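Long-range contacts in C2 toxin component I (Clostridium botulinum, PDB 2J3X), which transfers ADP-ribose to actin as the enzymatic component of the binary C2 toxin, which a separate binding component carries into target cells: residues A88-T93 and L186-F191; N92-D97 and T166-T171; G247-Y252 and E280-A285; K258-Y263 and L344-T349. The protein carries 2 engineered substitutions. All blocks are in the same frame, centred on the assembly; numbering follows the deposited sequence. Where two conformers were deposited one is given.

Interaction 1 (A88-T93 and L186-F191); sequences ALLKNT and LLNQGF
Leu89, near the C-terminal end of helix 77-90, sets its side chain against the backbone of Leu186 and Leu187 and the amide of Asn188, where strand 183-187 leaves the mixed sheet of the N-terminal ADP-ribosyltransferase-like domain. This is the tight part of the contact. The two methyls divide the work: CD2 of Leu89 sits 3.3 Å from the carbonyl O of Leu186, while its CD1 lies over the carbonyl carbon of Leu187 at 4.0 Å. Trp29 packs on Leu89 from helix 15-30, and Leu186 turns its own side chain to Ile85 and Leu44, so this end is buried. No hydrogen bond crosses between the segments; the contact is van der Waals.

Toward solvent the packing thins. Leu90 is exposed, and its CD1 comes no nearer than 4.4 Å to ND2 of Asn188; its chi1 of -104°, away from the usual staggered values, may reflect this loose setting. Asn188 forms the boundary between the two zones, its side chain and that of Leu89 sliding past each other in opposite directions. Its ND2 is held by Asp173, and its OD1 lies 3.6 Å from both CB and CD1 of Leu89.

Interaction 2 (N92-D97 and T166-T171); sequences NTLDRD and TRVPTT. With SO4 (sulfate ion), chain T.
Asp97 and Arg167 form a salt bridge in which the guanidinium approaches side-on, giving both NE and NH2 to a single oxygen. OD2 of Asp97 lies 2.6 Å from NE and 2.9 Å from NH2 of Arg167, in the plane of the guanidinium, whereas the carboxylate is turned to it by 87°. The other oxygen, OD1, takes the backbone N of Thr170 at 2.9 Å, so the carboxylate ties a strand side chain to the loop beyond it. Both oxygens are met on their anti sides. The backbone is also close: CA of Asp97 makes a CA-H...O contact with O of Val168 at 3.2 Å.

Toward the other end, Thr171 N donates to Leu94 O over 2.8 Å, and CD1 of Leu94 touches CG1 of Val168 at 3.6 Å, the two side chains crossing at about a right angle. OG1 of Thr171 donates to the carbonyl O of Thr170, in the carbonyl plane on a lone pair.

Farther out, Arg96 NH1 holds a sulfate ion, probably from the crystallisation liquor, that is also bound by Trp21, while NE of Arg96 bonds to O of Glu6. The contact prolongs the antiparallel pairing of strands 98-102 and 162-168, in which Val168 bonds to Ala98 and Thr166 to Gly100; Leu149 and Leu215 of strands 147-150 and 206-216 pack on Val168, and helix 77-90 leads into the loop.

Interaction 3 (G247-Y252 and E280-A285); sequences GALEGY and ELISSA
Ile282 reaches across to Tyr252 with its delta methyl, and the two side chains cross at about a right angle. CD1 of Ile282 meets CB of Tyr252 at 3.7 Å, close to where the ring begins. With CG anti to the backbone N (chi1 -178°), the tyrosine carries its ring away from this meeting point, its hydroxyl bonding to Asn261. The same isoleucine lays CG1 against the helix backbone, 3.7 Å from the carbonyl O of Ala248, and directs its other branch, CG2, to CD1 of Leu249 at 4.3 Å.

Helices 243-254 and 273-286, from which these side chains project, belong to the helical part of the C-terminal ADP-ribosyltransferase domain. The short segments cross steeply, at -104°, with their axes 8.4 Å apart, which limits the touching residues to a few near the crossing point.

At one end of it Ala248 directs its CB toward helix 273-286, where it stands only 3.4 Å from CB of Leu281, tighter than usual van der Waals contact. At the other end Leu249 uses its second methyl, CD2, which lies 4.4 Å from CB of Ala285. Leu391 of strand 389-392 packs on Leu249 and Tyr252, and Ile260 of helix 257-265 on Ile282.

Interaction 4 (K258-Y263 and L344-T349); sequences KAINSY and LSFSST
Ser345 and Phe346, in the loop that leads into the strand bearing the Ser-Thr-Ser motif of the actin-modifying ADP-ribosyltransferases, meet Ile260 and Asn261 of helix 257-265. The polar half of the contact is one short hydrogen bond: Ser345 OG donates to OD1 of Asn261 over 2.6 Å. The donor approaches at a C=O...O angle of 131° and is tilted 24° from the carbonyl plane. The serine hydroxyl gets there by standing anti to its own backbone N (chi1 -164°), which also brings OG to 3.3 Å from CA of Asn261. With the hydroxyl of Tyr252 as a second partner, OD1 of Asn261 is gripped twice, and this pair of bonds probably fixes the rotation of the amide.

The apolar half lies alongside. Ile260 brings its CG2 methyl to the rim of the Phe346 ring, near the ring plane, 4.0 Å from CE2 and 4.1 Å from CD2. The isoleucine and phenylalanine side chains cross obliquely, and both residues are buried.

Beyond Phe346 the chain enters strand 347-350. There Ser348 gives its carbonyl to Arg299, and its N and OG bind a glycerol, probably from the crystallisation liquor. A serine and an arginine brought together in this way, with Glu389 on the neighbouring strand, are consistent with the Arg-Ser-Glu signature of the NAD-binding cleft in this transferase class.

Overall arrangement
The four contacts fall into two pairs, one in each ADP-ribosyltransferase-like half of the chain. Interactions 1 and 2 share Asn92 and Thr93, have centres 11 Å apart and both reach the same eight-stranded sheet; Leu187 and Val168 touch between them. Interactions 3 and 4, with centres 12 Å apart, alternate along the sequence and join the successive helices 243-254, 257-265 and 273-286 to the loop before strand 347-350, with Ile282 packing on Phe346. Between the pairs the centres are 42 to 48 Å apart and nothing touches. Interactions 1 and 2 close before 3 and 4 open, consistent with two separately folded halves, the C-terminal one probably catalytic.

Interaction 1 (A88-T93 and L186-F191)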
loop_
_atom_site.group_PDB
_atom_site.type_symbol
_atom_site.label_atom_id
_atom_site.label_comp_id
_atom_site.label_asym_id
_atom_site.label_seq_id
_atom_site.Cartn_x
_atom_site.Cartn_y
_atom_site.Cartn_z
ATOM N N ALA A 88 18.511 -6.136 -10.548
ATOM C CA ALA A 88 18.663 -5.781 -11.980
ATOM C C ALA A 88 18.165 -4.348 -12.226
ATOM O O ALA A 88 18.791 -3.540 -12.941
ATOM C CB ALA A 88 17.884 -6.786 -12.846
ATOM N N LEU A 89 17.079 -3.978 -11.564
ATOM C CA LEU A 89 16.538 -2.615 -11.763
ATOM C C LEU A 89 17.491 -1.518 -11.240
ATOM O O LEU A 89 17.560 -0.439 -11.804
ATOM C CB LEU A 89 15.142 -2.492 -11.113
ATOM C CG LEU A 89 14.053 -3.334 -11.781
ATOM C CD1 LEU A 89 12.776 -3.272 -10.893
ATOM C CD2 LEU A 89 13.705 -2.727 -13.139
ATOM N N LEU A 90 18.194 -1.801 -10.131
ATOM C CA LEU A 90 19.097 -0.820 -9.494
ATOM C C LEU A 90 20.239 -0.446 -10.425
ATOM O O LEU A 90 20.849 0.613 -10.269
ATOM C CB LEU A 90 19.680 -1.407 -8.190
ATOM C CG LEU A 90 19.095 -0.904 -6.882
ATOM C CD1 LEU A 90 17.721 -0.291 -7.049
ATOM C CD2 LEU A 90 19.147 -1.972 -5.784
ATOM N N LYS A 91 20.514 -1.322 -11.386
ATOM C CA LYS A 91 21.684 -1.188 -12.261
ATOM C C LYS A 91 21.415 -0.274 -13.455
ATOM O O LYS A 91 22.319 0.040 -14.226
ATOM C CB LYS A 91 22.115 -2.574 -12.735
ATOM C CG LYS A 91 22.835 -3.393 -11.628
ATOM C CD LYS A 91 23.112 -4.832 -12.047
ATOM C CE LYS A 91 24.041 -5.563 -11.030
ATOM N NZ LYS A 91 24.408 -6.940 -11.579
ATOM N N ASN A 92 20.182 0.189 -13.605
ATOM C CA ASN A 92 19.779 0.816 -14.847
ATOM C C ASN A 92 18.905 2.018 -14.591
ATOM O O ASN A 92 17.829 1.876 -14.037
ATOM C CB ASN A 92 19.026 -0.242 -15.654
ATOM C CG ASN A 92 19.070 -0.001 -17.140
ATOM O OD1 ASN A 92 20.150 0.198 -17.702
ATOM N ND2 ASN A 92 17.930 -0.119 -17.799
ATOM N N THR A 93 19.357 3.224 -14.945
ATOM C CA THR A 93 18.605 4.424 -14.607
ATOM C C THR A 93 18.249 5.263 -15.835
ATOM O O THR A 93 19.082 5.401 -16.761
ATOM C CB THR A 93 19.379 5.313 -13.636
ATOM O OG1 THR A 93 20.676 5.603 -14.174
ATOM C CG2 THR A 93 19.594 4.582 -12.288
ATOM N N LEU A 186 9.726 -1.517 -16.597
ATOM C CA LEU A 186 9.440 -2.130 -15.316
ATOM C C LEU A 186 10.095 -1.211 -14.301
ATOM O O LEU A 186 11.282 -0.879 -14.444
ATOM C CB LEU A 186 10.087 -3.534 -15.270
ATOM C CG LEU A 186 9.666 -4.287 -13.989
ATOM C CD1 LEU A 186 8.173 -4.561 -13.981
ATOM C CD2 LEU A 186 10.459 -5.578 -13.905
ATOM N N LEU A 187 9.359 -0.800 -13.269
ATOM C CA LEU A 187 9.940 0.085 -12.249
ATOM C C LEU A 187 9.837 -0.601 -10.872
ATOM O O LEU A 187 9.129 -1.605 -10.744
ATOM C CB LEU A 187 9.239 1.458 -12.206
ATOM C CG LEU A 187 8.937 2.112 -13.549
ATOM C CD1 LEU A 187 8.121 3.380 -13.246
ATOM C CD2 LEU A 187 10.223 2.481 -14.261
ATOM N N ASN A 188 10.565 -0.067 -9.890
ATOM C CA ASN A 188 10.667 -0.640 -8.553
ATOM C C ASN A 188 9.291 -0.821 -7.912
ATOM O O ASN A 188 8.288 -0.139 -8.252
ATOM C CB ASN A 188 11.471 0.332 -7.674
ATOM C CG ASN A 188 12.953 0.283 -7.973
ATOM O OD1 ASN A 188 13.432 -0.720 -8.492
ATOM N ND2 ASN A 188 13.686 1.291 -7.537
ATOM N N GLN A 189 9.261 -1.697 -6.913
ATOM C CA GLN A 189 8.088 -1.873 -6.097
ATOM C C GLN A 189 7.815 -0.592 -5.291
ATOM O O GLN A 189 8.739 0.185 -4.959
ATOM C CB GLN A 189 8.409 -2.937 -5.036
ATOM C CG GLN A 189 8.635 -4.347 -5.591
ATOM C CD GLN A 189 8.544 -5.377 -4.469
ATOM O OE1 GLN A 189 9.485 -6.121 -4.267
ATOM N NE2 GLN A 189 7.395 -5.421 -3.733
ATOM N N GLY A 190 6.539 -0.397 -4.936
ATOM C CA GLY A 190 6.201 0.568 -3.903
ATOM C C GLY A 190 5.986 2.019 -4.329
ATOM O O GLY A 190 5.985 2.920 -3.488
ATOM N N PHE A 191 5.801 2.254 -5.627
ATOM C CA PHE A 191 5.397 3.586 -6.046
ATOM C C PHE A 191 3.916 3.722 -5.865
ATOM O O PHE A 191 3.184 2.720 -5.959
ATOM C CB PHE A 191 5.698 3.822 -7.539
ATOM C CG PHE A 191 7.151 4.115 -7.820
ATOM C CD1 PHE A 191 7.716 5.289 -7.356
ATOM C CD2 PHE A 191 7.933 3.212 -8.546
ATOM C CE1 PHE A 191 9.070 5.574 -7.577
ATOM C CE2 PHE A 191 9.310 3.477 -8.782
ATOM C CZ PHE A 191 9.845 4.674 -8.300
#

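Interaction 2 (N92-D97 and T166-T171)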
loop_
_atom_site.group_PDB
_atom_site.type_symbol
_atom_site.label_atom_id
_atom_site.label_comp_id
_atom_site.label_asym_id
_atom_site.label_seq_id
_atom_site.Cartn_x
_atom_site.Cartn_y
_atom_site.Cartn_z
ATOM N N ASN A 92 20.182 0.189 -13.605
ATOM C CA ASN A 92 19.779 0.816 -14.847
ATOM C C ASN A 92 18.905 2.018 -14.591
ATOM O O ASN A 92 17.829 1.876 -14.037
ATOM C CB ASN A 92 19.026 -0.242 -15.654
ATOM C CG ASN A 92 19.070 -0.001 -17.140
ATOM O OD1 ASN A 92 20.150 0.198 -17.702
ATOM N ND2 ASN A 92 17.930 -0.119 -17.799
ATOM N N THR A 93 19.357 3.224 -14.945
ATOM C CA THR A 93 18.605 4.424 -14.607
ATOM C C THR A 93 18.249 5.263 -15.835
ATOM O O THR A 93 19.082 5.401 -16.761
ATOM C CB THR A 93 19.379 5.313 -13.636
ATOM O OG1 THR A 93 20.676 5.603 -14.174
ATOM C CG2 THR A 93 19.594 4.582 -12.288
ATOM N N LEU A 94 17.058 5.876 -15.825
ATOM C CA LEU A 94 16.591 6.669 -16.971
ATOM C C LEU A 94 17.480 7.875 -17.242
ATOM O O LEU A 94 17.849 8.583 -16.301
ATOM C CB LEU A 94 15.176 7.191 -16.725
ATOM C CG LEU A 94 14.114 6.076 -16.895
ATOM C CD1 LEU A 94 12.788 6.566 -16.324
ATOM C CD2 LEU A 94 13.975 5.628 -18.391
ATOM N N ASP A 95 17.796 8.137 -18.513
ATOM C CA ASP A 95 18.524 9.375 -18.827
ATOM C C ASP A 95 17.584 10.452 -19.373
ATOM O O ASP A 95 17.981 11.608 -19.579
ATOM C CB ASP A 95 19.729 9.103 -19.747
ATOM C CG ASP A 95 19.330 8.572 -21.119
ATOM O OD1 ASP A 95 18.139 8.276 -21.355
ATOM O OD2 ASP A 95 20.233 8.457 -21.984
ATOM N N ARG A 96 16.309 10.089 -19.526
ATOM C CA ARG A 96 15.252 11.002 -19.982
ATOM C C ARG A 96 13.981 10.631 -19.188
ATOM O O ARG A 96 13.885 9.497 -18.708
ATOM C CB ARG A 96 14.943 10.768 -21.473
ATOM C CG ARG A 96 16.102 10.818 -22.448
ATOM C CD ARG A 96 15.814 9.898 -23.623
ATOM N NE ARG A 96 14.798 10.461 -24.511
ATOM C CZ ARG A 96 14.409 9.944 -25.686
ATOM N NH1 ARG A 96 14.931 8.797 -26.163
ATOM N NH2 ARG A 96 13.471 10.579 -26.380
ATOM N N ASP A 97 13.009 11.542 -19.124
ATOM C CA ASP A 97 11.689 11.207 -18.557
ATOM C C ASP A 97 11.019 10.196 -19.488
ATOM O O ASP A 97 11.406 10.079 -20.652
ATOM C CB ASP A 97 10.796 12.427 -18.495
ATOM C CG ASP A 97 11.195 13.450 -17.436
ATOM O OD1 ASP A 97 12.179 13.263 -16.674
ATOM O OD2 ASP A 97 10.445 14.449 -17.356
ATOM N N THR A 166 1.083 8.633 -16.862
ATOM C CA THR A 166 1.974 9.307 -15.952
ATOM C C THR A 166 3.301 9.588 -16.649
ATOM O O THR A 166 3.528 9.154 -17.759
ATOM C CB THR A 166 2.204 8.495 -14.640
ATOM O OG1 THR A 166 2.842 9.341 -13.671
ATOM C CG2 THR A 166 3.079 7.274 -14.891
ATOM N N ARG A 167 4.155 10.331 -15.980
ATOM C CA ARG A 167 5.531 10.618 -16.434
ATOM C C ARG A 167 6.498 10.116 -15.364
ATOM O O ARG A 167 6.405 10.521 -14.191
ATOM C CB ARG A 167 5.631 12.132 -16.599
ATOM C CG ARG A 167 7.017 12.696 -16.944
ATOM C CD ARG A 167 6.827 14.159 -17.289
ATOM N NE ARG A 167 7.990 14.670 -18.014
ATOM C CZ ARG A 167 7.990 15.289 -19.197
ATOM N NH1 ARG A 167 6.863 15.540 -19.881
ATOM N NH2 ARG A 167 9.153 15.670 -19.696
ATOM N N VAL A 168 7.438 9.257 -15.744
ATOM C CA VAL A 168 8.447 8.787 -14.834
ATOM C C VAL A 168 9.670 9.702 -14.987
ATOM O O VAL A 168 10.164 9.883 -16.108
ATOM C CB VAL A 168 8.890 7.362 -15.200
ATOM C CG1 VAL A 168 9.933 6.845 -14.177
ATOM C CG2 VAL A 168 7.652 6.451 -15.327
ATOM N N PRO A 169 10.159 10.260 -13.862
ATOM C CA PRO A 169 11.336 11.146 -13.907
ATOM C C PRO A 169 12.643 10.515 -14.340
ATOM O O PRO A 169 12.926 9.363 -14.013
ATOM C CB PRO A 169 11.415 11.682 -12.460
ATOM C CG PRO A 169 9.987 11.552 -11.960
ATOM C CD PRO A 169 9.585 10.207 -12.511
ATOM N N THR A 170 13.492 11.300 -15.029
ATOM C CA THR A 170 14.844 10.865 -15.343
ATOM C C THR A 170 15.518 10.500 -14.022
ATOM O O THR A 170 15.148 11.038 -12.966
ATOM C CB THR A 170 15.696 11.980 -16.028
ATOM O OG1 THR A 170 15.763 13.060 -15.119
ATOM C CG2 THR A 170 14.964 12.558 -17.106
ATOM N N THR A 171 16.467 9.570 -14.137
ATOM C CA THR A 171 17.289 8.958 -13.082
ATOM C C THR A 171 16.595 7.787 -12.373
ATOM O O THR A 171 17.262 7.047 -11.643
ATOM C CB THR A 171 17.866 9.942 -11.999
ATOM O OG1 THR A 171 16.853 10.259 -11.062
ATOM C CG2 THR A 171 18.440 11.243 -12.603
HETATM S S SO4 T . 17.310 6.129 -24.113
HETATM O O1 SO4 T . 18.425 5.456 -24.784
HETATM O O2 SO4 T . 17.784 7.449 -23.698
HETATM O O3 SO4 T . 16.191 6.280 -25.056
HETATM O O4 SO4 T . 16.899 5.388 -22.916
#

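Interaction 3 (G247-Y252 and E280-A285)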
loop_
_atom_site.group_PDB
_atom_site.type_symbol
_atom_site.label_atom_id
_atom_site.label_comp_id
_atom_site.label_asym_id
_atom_site.label_seq_id
_atom_site.Cartn_x
_atom_site.Cartn_y
_atom_site.Cartn_z
ATOM N N GLY A 247 4.407 10.265 33.515
ATOM C CA GLY A 247 3.845 9.242 34.411
ATOM C C GLY A 247 2.560 8.674 33.872
ATOM O O GLY A 247 2.336 7.480 33.916
ATOM N N ALA A 248 1.718 9.538 33.328
ATOM C CA ALA A 248 0.438 9.087 32.775
ATOM C C ALA A 248 0.651 8.197 31.553
ATOM O O ALA A 248 0.058 7.107 31.447
ATOM C CB ALA A 248 -0.468 10.303 32.460
ATOM N N LEU A 249 1.554 8.610 30.652
ATOM C CA LEU A 249 1.874 7.763 29.500
ATOM C C LEU A 249 2.513 6.408 29.888
ATOM O O LEU A 249 2.128 5.361 29.384
ATOM C CB LEU A 249 2.739 8.582 28.510
ATOM C CG LEU A 249 3.072 7.865 27.219
ATOM C CD1 LEU A 249 1.839 7.272 26.458
ATOM C CD2 LEU A 249 3.838 8.927 26.291
ATOM N N GLU A 250 3.457 6.419 30.833
ATOM C CA GLU A 250 4.037 5.203 31.406
ATOM C C GLU A 250 2.953 4.268 31.926
ATOM O O GLU A 250 2.991 3.071 31.676
ATOM C CB GLU A 250 4.941 5.551 32.588
ATOM C CG GLU A 250 6.241 6.267 32.190
ATOM C CD GLU A 250 7.241 5.360 31.501
ATOM O OE1 GLU A 250 7.008 4.128 31.393
ATOM O OE2 GLU A 250 8.296 5.883 31.095
ATOM N N GLY A 251 2.002 4.861 32.644
ATOM C CA GLY A 251 0.927 4.070 33.273
ATOM C C GLY A 251 0.125 3.379 32.193
ATOM O O GLY A 251 -0.207 2.200 32.308
ATOM N N TYR A 252 -0.177 4.124 31.117
ATOM C CA TYR A 252 -0.939 3.552 30.023
ATOM C C TYR A 252 -0.171 2.458 29.313
ATOM O O TYR A 252 -0.739 1.431 28.896
ATOM C CB TYR A 252 -1.372 4.654 29.057
ATOM C CG TYR A 252 -2.215 4.074 27.950
ATOM C CD1 TYR A 252 -3.578 3.747 28.172
ATOM C CD2 TYR A 252 -1.643 3.752 26.718
ATOM C CE1 TYR A 252 -4.347 3.158 27.148
ATOM C CE2 TYR A 252 -2.401 3.172 25.691
ATOM C CZ TYR A 252 -3.762 2.888 25.928
ATOM O OH TYR A 252 -4.522 2.337 24.956
ATOM N N GLU A 280 -6.686 12.787 30.199
ATOM C CA GLU A 280 -6.361 14.158 29.776
ATOM C C GLU A 280 -4.843 14.291 29.621
ATOM O O GLU A 280 -4.356 14.885 28.662
ATOM C CB GLU A 280 -6.887 15.167 30.807
ATOM C CG GLU A 280 -6.889 16.617 30.364
ATOM C CD GLU A 280 -7.355 17.584 31.455
ATOM O OE1 GLU A 280 -7.960 17.131 32.466
ATOM O OE2 GLU A 280 -7.118 18.803 31.293
ATOM N N LEU A 281 -4.099 13.732 30.571
ATOM C CA LEU A 281 -2.625 13.786 30.522
ATOM C C LEU A 281 -2.048 12.969 29.352
ATOM O O LEU A 281 -1.038 13.370 28.775
ATOM C CB LEU A 281 -2.000 13.326 31.865
ATOM C CG LEU A 281 -2.156 14.329 33.025
ATOM C CD1 LEU A 281 -1.819 13.661 34.386
ATOM C CD2 LEU A 281 -1.287 15.502 32.777
ATOM N N ILE A 282 -2.635 11.812 29.035
ATOM C CA ILE A 282 -2.098 11.003 27.946
ATOM C C ILE A 282 -2.342 11.737 26.625
ATOM O O ILE A 282 -1.438 11.792 25.774
ATOM C CB ILE A 282 -2.698 9.616 27.932
ATOM C CG1 ILE A 282 -2.320 8.890 29.231
ATOM C CG2 ILE A 282 -2.215 8.782 26.737
ATOM C CD1 ILE A 282 -3.294 7.728 29.552
ATOM N N SER A 283 -3.547 12.298 26.460
ATOM C CA SER A 283 -3.846 13.041 25.222
ATOM C C SER A 283 -2.947 14.253 25.124
ATOM O O SER A 283 -2.431 14.533 24.045
ATOM C CB SER A 283 -5.323 13.479 25.156
ATOM O OG SER A 283 -6.180 12.371 24.851
ATOM N N SER A 284 -2.722 14.942 26.257
ATOM C CA SER A 284 -1.832 16.093 26.346
ATOM C C SER A 284 -0.400 15.663 25.895
ATOM O O SER A 284 0.223 16.294 25.018
ATOM C CB SER A 284 -1.800 16.566 27.838
ATOM O OG SER A 284 -1.067 17.741 27.970
ATOM N N ALA A 285 0.088 14.549 26.449
ATOM C CA ALA A 285 1.431 14.045 26.084
ATOM C C ALA A 285 1.518 13.758 24.611
ATOM O O ALA A 285 2.542 14.070 23.954
ATOM C CB ALA A 285 1.764 12.770 26.855
#

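Interaction 4 (K258-Y263 and L344-T349)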
loop_
_atom_site.group_PDB
_atom_site.type_symbol
_atom_site.label_atom_id
_atom_site.label_comp_id
_atom_site.label_asym_id
_atom_site.label_seq_id
_atom_site.Cartn_x
_atom_site.Cartn_y
_atom_site.Cartn_z
ATOM N N LYS A 258 -5.745 -1.563 30.237
ATOM C CA LYS A 258 -7.031 -2.269 30.245
ATOM C C LYS A 258 -8.155 -1.380 30.799
ATOM O O LYS A 258 -9.207 -1.215 30.184
ATOM C CB LYS A 258 -6.890 -3.625 30.975
ATOM C CG LYS A 258 -6.026 -4.643 30.175
ATOM C CD LYS A 258 -6.048 -6.058 30.773
ATOM C CE LYS A 258 -5.272 -7.026 29.863
ATOM N NZ LYS A 258 -5.755 -8.455 29.926
ATOM N N ALA A 259 -7.902 -0.755 31.944
ATOM C CA ALA A 259 -8.899 0.059 32.593
ATOM C C ALA A 259 -9.284 1.257 31.731
ATOM O O ALA A 259 -10.454 1.602 31.598
ATOM C CB ALA A 259 -8.382 0.536 33.933
ATOM N N ILE A 260 -8.262 1.880 31.125
ATOM C CA ILE A 260 -8.483 3.111 30.387
ATOM C C ILE A 260 -9.216 2.806 29.062
ATOM O O ILE A 260 -10.133 3.523 28.681
ATOM C CB ILE A 260 -7.126 3.844 30.163
ATOM C CG1 ILE A 260 -6.783 4.677 31.420
ATOM C CG2 ILE A 260 -7.222 4.776 28.959
ATOM C CD1 ILE A 260 -5.386 5.334 31.385
ATOM N N ASN A 261 -8.786 1.752 28.382
ATOM C CA ASN A 261 -9.398 1.283 27.121
ATOM C C ASN A 261 -10.883 0.941 27.387
ATOM O O ASN A 261 -11.763 1.394 26.652
ATOM C CB ASN A 261 -8.680 0.017 26.592
ATOM C CG ASN A 261 -7.322 0.319 25.955
ATOM O OD1 ASN A 261 -6.998 1.482 25.675
ATOM N ND2 ASN A 261 -6.524 -0.744 25.723
ATOM N N SER A 262 -11.142 0.177 28.457
ATOM C CA SER A 262 -12.553 -0.233 28.771
ATOM C C SER A 262 -13.434 0.967 29.028
ATOM O O SER A 262 -14.531 1.075 28.460
ATOM C CB SER A 262 -12.626 -1.221 29.925
ATOM O OG SER A 262 -11.998 -2.428 29.517
ATOM N N TYR A 263 -12.939 1.884 29.852
ATOM C CA TYR A 263 -13.630 3.098 30.197
ATOM C C TYR A 263 -13.997 3.883 28.962
ATOM O O TYR A 263 -15.162 4.241 28.745
ATOM C CB TYR A 263 -12.752 3.931 31.135
ATOM C CG TYR A 263 -13.324 5.229 31.668
ATOM C CD1 TYR A 263 -14.388 5.227 32.608
ATOM C CD2 TYR A 263 -12.779 6.463 31.288
ATOM C CE1 TYR A 263 -14.897 6.409 33.107
ATOM C CE2 TYR A 263 -13.273 7.668 31.811
ATOM C CZ TYR A 263 -14.351 7.619 32.736
ATOM O OH TYR A 263 -14.847 8.786 33.273
ATOM N N LEU A 344 -12.406 4.359 19.940
ATOM C CA LEU A 344 -12.807 5.193 21.079
ATOM C C LEU A 344 -11.688 5.441 22.085
ATOM O O LEU A 344 -11.584 6.522 22.611
ATOM C CB LEU A 344 -14.035 4.568 21.782
ATOM C CG LEU A 344 -15.353 4.727 21.008
ATOM C CD1 LEU A 344 -16.512 4.101 21.833
ATOM C CD2 LEU A 344 -15.606 6.183 20.741
ATOM N N SER A 345 -10.832 4.458 22.284
ATOM C CA SER A 345 -9.667 4.606 23.115
ATOM C C SER A 345 -8.432 5.019 22.268
ATOM O O SER A 345 -8.505 5.117 21.034
ATOM C CB SER A 345 -9.330 3.293 23.822
ATOM O OG SER A 345 -8.431 3.542 24.903
ATOM N N PHE A 346 -7.319 5.210 22.958
ATOM C CA PHE A 346 -5.991 5.302 22.284
ATOM C C PHE A 346 -5.761 4.009 21.508
ATOM O O PHE A 346 -6.246 2.938 21.925
ATOM C CB PHE A 346 -4.901 5.487 23.340
ATOM C CG PHE A 346 -5.146 6.667 24.218
ATOM C CD1 PHE A 346 -4.796 7.949 23.805
ATOM C CD2 PHE A 346 -5.805 6.501 25.473
ATOM C CE1 PHE A 346 -5.089 9.064 24.614
ATOM C CE2 PHE A 346 -6.083 7.587 26.287
ATOM C CZ PHE A 346 -5.705 8.879 25.884
ATOM N N SER A 347 -5.011 4.064 20.416
ATOM C CA SER A 347 -4.804 2.826 19.670
ATOM C C SER A 347 -3.367 2.690 19.219
ATOM O O SER A 347 -2.741 3.697 18.841
ATOM C CB SER A 347 -5.784 2.677 18.499
ATOM O OG SER A 347 -5.657 3.714 17.543
ATOM N N SER A 348 -2.846 1.465 19.324
ATOM C CA SER A 348 -1.470 1.181 18.942
ATOM C C SER A 348 -1.365 0.811 17.459
ATOM O O SER A 348 -2.197 0.077 16.880
ATOM C CB SER A 348 -0.887 0.047 19.791
ATOM O OG SER A 348 -1.595 -1.091 19.466
ATOM N N THR A 349 -0.288 1.318 16.850
ATOM C CA THR A 349 0.080 0.967 15.474
ATOM C C THR A 349 1.564 0.718 15.543
ATOM O O THR A 349 2.197 1.024 16.560
ATOM C CB THR A 349 -0.165 2.172 14.483
ATOM O OG1 THR A 349 0.773 3.230 14.786
ATOM C CG2 THR A 349 -1.600 2.705 14.578
#